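Local coordinates for tRNA threonylcarbamoyladenosine biosynthesis protein TsaB (Pseudomonas aeruginosa, PDB 5BR9), which probably takes part in making the threonylcarbamoyladenosine modification at position 37 of tRNAs, at residues A163-G176 with P182-P194. Sequence-based numbering, arbitrary orientation.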
loop_
_atom_site.group_PDB
_atom_site.type_symbol
_atom_site.label_atom_id
_atom_site.label_comp_id
_atom_site.label_asym_id
_atom_site.label_seq_id
_atom_site.Cartn_x
_atom_site.Cartn_y
_atom_site.Cartn_z
ATOM N N ALA A 163 4.310 17.582 35.673
ATOM C CA ALA A 163 5.030 16.319 35.493
ATOM C C ALA A 163 5.089 15.520 36.781
ATOM O O ALA A 163 4.998 14.290 36.767
ATOM C CB ALA A 163 6.442 16.569 34.964
ATOM N N ALA A 164 5.229 16.227 37.896
ATOM C CA ALA A 164 5.309 15.589 39.203
ATOM C C ALA A 164 4.008 14.887 39.597
ATOM O O ALA A 164 3.995 14.130 40.553
ATOM C CB ALA A 164 5.694 16.616 40.267
ATOM N N ALA A 165 2.919 15.130 38.874
ATOM C CA ALA A 165 1.660 14.442 39.168
ATOM C C ALA A 165 1.793 12.946 38.866
ATOM O O ALA A 165 2.363 12.555 37.864
ATOM C CB ALA A 165 0.510 15.051 38.380
ATOM N N ALA A 166 1.260 12.115 39.748
ATOM C CA ALA A 166 1.498 10.683 39.692
ATOM C C ALA A 166 0.389 9.918 38.955
ATOM O O ALA A 166 0.293 8.692 39.066
ATOM C CB ALA A 166 1.660 10.143 41.116
ATOM N N ASP A 167 -0.445 10.630 38.201
ATOM C CA ASP A 167 -1.601 9.988 37.574
ATOM C C ASP A 167 -1.403 9.709 36.074
ATOM O O ASP A 167 -2.111 8.883 35.488
ATOM C CB ASP A 167 -2.847 10.847 37.774
ATOM C CG ASP A 167 -2.731 12.187 37.085
ATOM O OD1 ASP A 167 -1.763 12.918 37.382
ATOM O OD2 ASP A 167 -3.589 12.492 36.229
ATOM N N TRP A 168 -0.447 10.380 35.447
ATOM C CA TRP A 168 -0.225 10.128 34.025
ATOM C C TRP A 168 0.673 8.896 33.771
ATOM O O TRP A 168 1.523 8.532 34.585
ATOM C CB TRP A 168 0.349 11.372 33.342
ATOM C CG TRP A 168 1.692 11.794 33.794
ATOM C CD1 TRP A 168 2.000 12.450 34.949
ATOM C CD2 TRP A 168 2.926 11.629 33.083
ATOM N NE1 TRP A 168 3.354 12.693 35.010
ATOM C CE2 TRP A 168 3.945 12.203 33.874
ATOM C CE3 TRP A 168 3.268 11.050 31.859
ATOM C CZ2 TRP A 168 5.280 12.213 33.480
ATOM C CZ3 TRP A 168 4.603 11.063 31.466
ATOM C CH2 TRP A 168 5.590 11.644 32.271
ATOM N N PHE A 169 0.454 8.266 32.623
ATOM C CA PHE A 169 0.997 6.949 32.306
ATOM C C PHE A 169 1.777 7.020 30.997
ATOM O O PHE A 169 1.372 7.716 30.063
ATOM C CB PHE A 169 -0.172 5.940 32.228
ATOM C CG PHE A 169 0.221 4.503 31.912
ATOM C CD1 PHE A 169 0.573 3.623 32.926
ATOM C CD2 PHE A 169 0.157 4.019 30.607
ATOM C CE1 PHE A 169 0.903 2.301 32.646
ATOM C CE2 PHE A 169 0.472 2.694 30.318
ATOM C CZ PHE A 169 0.852 1.830 31.341
ATOM N N GLY A 170 2.874 6.281 30.916
ATOM C CA GLY A 170 3.652 6.218 29.685
ATOM C C GLY A 170 3.360 4.941 28.899
ATOM O O GLY A 170 3.478 3.811 29.400
ATOM N N ALA A 171 2.964 5.122 27.651
ATOM C CA ALA A 171 2.605 3.997 26.804
ATOM C C ALA A 171 3.396 4.001 25.511
ATOM O O ALA A 171 3.521 5.033 24.858
ATOM C CB ALA A 171 1.128 4.021 26.493
ATOM N N GLY A 172 3.911 2.832 25.143
ATOM C CA GLY A 172 4.519 2.634 23.838
ATOM C C GLY A 172 6.011 2.359 23.834
ATOM O O GLY A 172 6.722 2.647 24.815
ATOM N N THR A 173 6.484 1.830 22.707
ATOM C CA THR A 173 7.874 1.390 22.575
ATOM C C THR A 173 8.878 2.534 22.680
ATOM O O THR A 173 10.070 2.300 22.893
ATOM C CB THR A 173 8.111 0.692 21.228
ATOM O OG1 THR A 173 7.835 1.619 20.167
ATOM C CG2 THR A 173 7.202 -0.551 21.075
ATOM N N GLY A 174 8.399 3.764 22.509
ATOM C CA GLY A 174 9.236 4.945 22.677
ATOM C C GLY A 174 9.776 5.075 24.095
ATOM O O GLY A 174 10.781 5.741 24.337
ATOM N N TRP A 175 9.102 4.432 25.040
ATOM C CA TRP A 175 9.494 4.510 26.431
ATOM C C TRP A 175 10.728 3.675 26.731
ATOM O O TRP A 175 11.247 3.732 27.847
ATOM C CB TRP A 175 8.310 4.131 27.329
ATOM C CG TRP A 175 7.336 5.283 27.348
ATOM C CD1 TRP A 175 6.211 5.429 26.580
ATOM C CD2 TRP A 175 7.453 6.485 28.119
ATOM N NE1 TRP A 175 5.612 6.639 26.841
ATOM C CE2 TRP A 175 6.357 7.309 27.780
ATOM C CE3 TRP A 175 8.378 6.949 29.063
ATOM C CZ2 TRP A 175 6.157 8.563 28.359
ATOM C CZ3 TRP A 175 8.170 8.196 29.651
ATOM C CH2 TRP A 175 7.072 8.989 29.289
ATOM N N GLY A 176 11.238 2.963 25.718
ATOM C CA GLY A 176 12.560 2.361 25.815
ATOM C C GLY A 176 13.619 3.427 26.067
ATOM O O GLY A 176 14.664 3.147 26.639
ATOM N N PRO A 182 13.385 14.117 30.036
ATOM C CA PRO A 182 13.504 15.055 31.167
ATOM C C PRO A 182 12.515 14.802 32.309
ATOM O O PRO A 182 12.645 15.431 33.351
ATOM C CB PRO A 182 13.231 16.418 30.523
ATOM C CG PRO A 182 12.366 16.103 29.355
ATOM C CD PRO A 182 12.800 14.757 28.845
ATOM N N GLN A 183 11.533 13.926 32.104
ATOM C CA GLN A 183 10.682 13.464 33.199
ATOM C C GLN A 183 10.218 12.047 32.900
ATOM O O GLN A 183 10.360 11.573 31.771
ATOM C CB GLN A 183 9.475 14.396 33.409
ATOM C CG GLN A 183 8.479 14.412 32.257
ATOM C CD GLN A 183 8.914 15.283 31.091
ATOM O OE1 GLN A 183 9.298 16.434 31.282
ATOM N NE2 GLN A 183 8.840 14.741 29.871
ATOM N N ARG A 184 9.694 11.358 33.910
ATOM C CA ARG A 184 9.104 10.045 33.692
ATOM C C ARG A 184 7.916 9.827 34.625
ATOM O O ARG A 184 7.878 10.368 35.730
ATOM C CB ARG A 184 10.146 8.938 33.879
ATOM C CG ARG A 184 10.688 8.760 35.285
ATOM C CD ARG A 184 11.023 7.283 35.515
ATOM N NE ARG A 184 9.814 6.462 35.556
ATOM C CZ ARG A 184 9.787 5.148 35.366
ATOM N NH1 ARG A 184 10.905 4.489 35.102
ATOM N NH2 ARG A 184 8.635 4.495 35.428
ATOM N N PRO A 185 6.927 9.045 34.171
ATOM C CA PRO A 185 5.746 8.766 34.994
ATOM C C PRO A 185 6.032 7.748 36.090
ATOM O O PRO A 185 7.065 7.075 36.055
ATOM C CB PRO A 185 4.751 8.178 33.983
ATOM C CG PRO A 185 5.638 7.460 33.003
ATOM C CD PRO A 185 6.864 8.350 32.872
ATOM N N VAL A 186 5.117 7.627 37.042
ATOM C CA VAL A 186 5.237 6.598 38.066
ATOM C C VAL A 186 5.220 5.223 37.400
ATOM O O VAL A 186 6.003 4.350 37.753
ATOM C CB VAL A 186 4.113 6.719 39.118
ATOM C CG1 VAL A 186 4.142 5.532 40.058
ATOM C CG2 VAL A 186 4.283 8.003 39.925
ATOM N N ALA A 187 4.354 5.048 36.409
ATOM C CA ALA A 187 4.223 3.765 35.740
ATOM C C ALA A 187 4.197 3.866 34.214
ATOM O O ALA A 187 3.657 4.815 33.644
ATOM C CB ALA A 187 2.970 3.068 36.235
ATOM N N LEU A 188 4.763 2.867 33.550
ATOM C CA LEU A 188 4.750 2.831 32.093
ATOM C C LEU A 188 4.687 1.400 31.534
ATOM O O LEU A 188 4.890 0.425 32.249
ATOM C CB LEU A 188 5.983 3.570 31.540
ATOM C CG LEU A 188 7.391 3.227 32.033
ATOM C CD1 LEU A 188 7.902 1.938 31.427
ATOM C CD2 LEU A 188 8.347 4.357 31.709
ATOM N N ASP A 189 4.395 1.293 30.244
ATOM C CA ASP A 189 4.441 0.023 29.554
ATOM C C ASP A 189 5.125 0.256 28.209
ATOM O O ASP A 189 4.496 0.722 27.262
ATOM C CB ASP A 189 3.033 -0.564 29.342
ATOM C CG ASP A 189 3.054 -1.972 28.716
ATOM O OD1 ASP A 189 4.136 -2.458 28.294
ATOM O OD2 ASP A 189 1.969 -2.594 28.623
ATOM N N ALA A 190 6.404 -0.086 28.121
ATOM C CA ALA A 190 7.158 0.168 26.908
ATOM C C ALA A 190 6.899 -0.900 25.820
ATOM O O ALA A 190 7.425 -0.816 24.716
ATOM C CB ALA A 190 8.639 0.243 27.241
ATOM N N SER A 191 6.089 -1.904 26.118
ATOM C CA SER A 191 5.819 -2.921 25.104
ATOM C C SER A 191 4.387 -2.843 24.543
ATOM O O SER A 191 4.007 -3.626 23.670
ATOM C CB SER A 191 6.098 -4.313 25.661
ATOM O OG SER A 191 5.022 -4.725 26.473
ATOM N N LEU A 192 3.599 -1.895 25.032
ATOM C CA LEU A 192 2.222 -1.737 24.538
ATOM C C LEU A 192 2.150 -1.282 23.081
ATOM O O LEU A 192 2.834 -0.333 22.666
ATOM C CB LEU A 192 1.445 -0.743 25.406
ATOM C CG LEU A 192 -0.072 -0.862 25.250
ATOM C CD1 LEU A 192 -0.599 -2.162 25.916
ATOM C CD2 LEU A 192 -0.761 0.388 25.787
ATOM N N LEU A 193 1.285 -1.952 22.326
ATOM C CA LEU A 193 1.119 -1.740 20.898
ATOM C C LEU A 193 -0.326 -1.295 20.595
ATOM O O LEU A 193 -1.200 -1.445 21.437
ATOM C CB LEU A 193 1.466 -3.032 20.137
ATOM C CG LEU A 193 2.902 -3.565 20.277
ATOM C CD1 LEU A 193 3.107 -4.832 19.445
ATOM C CD2 LEU A 193 3.927 -2.487 19.868
ATOM N N PRO A 194 -0.562 -0.694 19.413
ATOM C CA PRO A 194 -1.914 -0.345 18.971
ATOM C C PRO A 194 -2.814 -1.569 18.846
ATOM O O PRO A 194 -2.328 -2.639 18.550
ATOM C CB PRO A 194 -1.682 0.294 17.601
ATOM C CG PRO A 194 -0.313 0.818 17.666
ATOM C CD PRO A 194 0.459 -0.173 18.483
HETATM O O HOH W 1 2.799 9.602 36.710
HETATM O O HOH W 2 1.542 6.787 36.385
HETATM O O HOH W 3 4.131 1.358 20.825
#
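Pro185 packs into the corner between two tryptophans, a place that its compact, rigid, apolar ring suits. Its CB sits over the six-membered ring of Trp168, 3.7 Å from the centroid and 7° off the normal, a CH-pi contact, while its CD lies 3.5 Å from CZ3 of Trp175. Trp168 reaches under the proline because CG stands between the backbone N and carbonyl carbon (chi1 65°). Its indole is held at the edge, where NE1 donates in the ring plane to Ala163 O at 2.9 Å; NE1 of Trp175 is bound instead by Ala121 O. Gly170, lacking a side chain, lets the Trp175 face lie close over its CA, and CD2 of Leu188 packs 3.7 Å from CE3 of that ring. On the other side of the sheet, Phe169 extends with CG anti to the backbone N (chi1 180°), so that Leu188 CA comes over its face and CZ meets Asp189 CB.

Hydrogen bonds Gly170 N to Ala187 O and Asp189 N to Gly170 O (2.8 Å) join the parallel strands 168-171 and 187-189, and Gly172 N to Asp189 O continues the pairing just beyond. Strand 187-189 is thereby outermost in the second sheet within this chain, consistent with the ASKHA fold. Waters link Trp168 O to Val186 N and Thr173 N to Leu192 O. Directional backbone bonds thus set the pairing, while Pro185 and the indoles cover the face carrying Trp168 and Leu188.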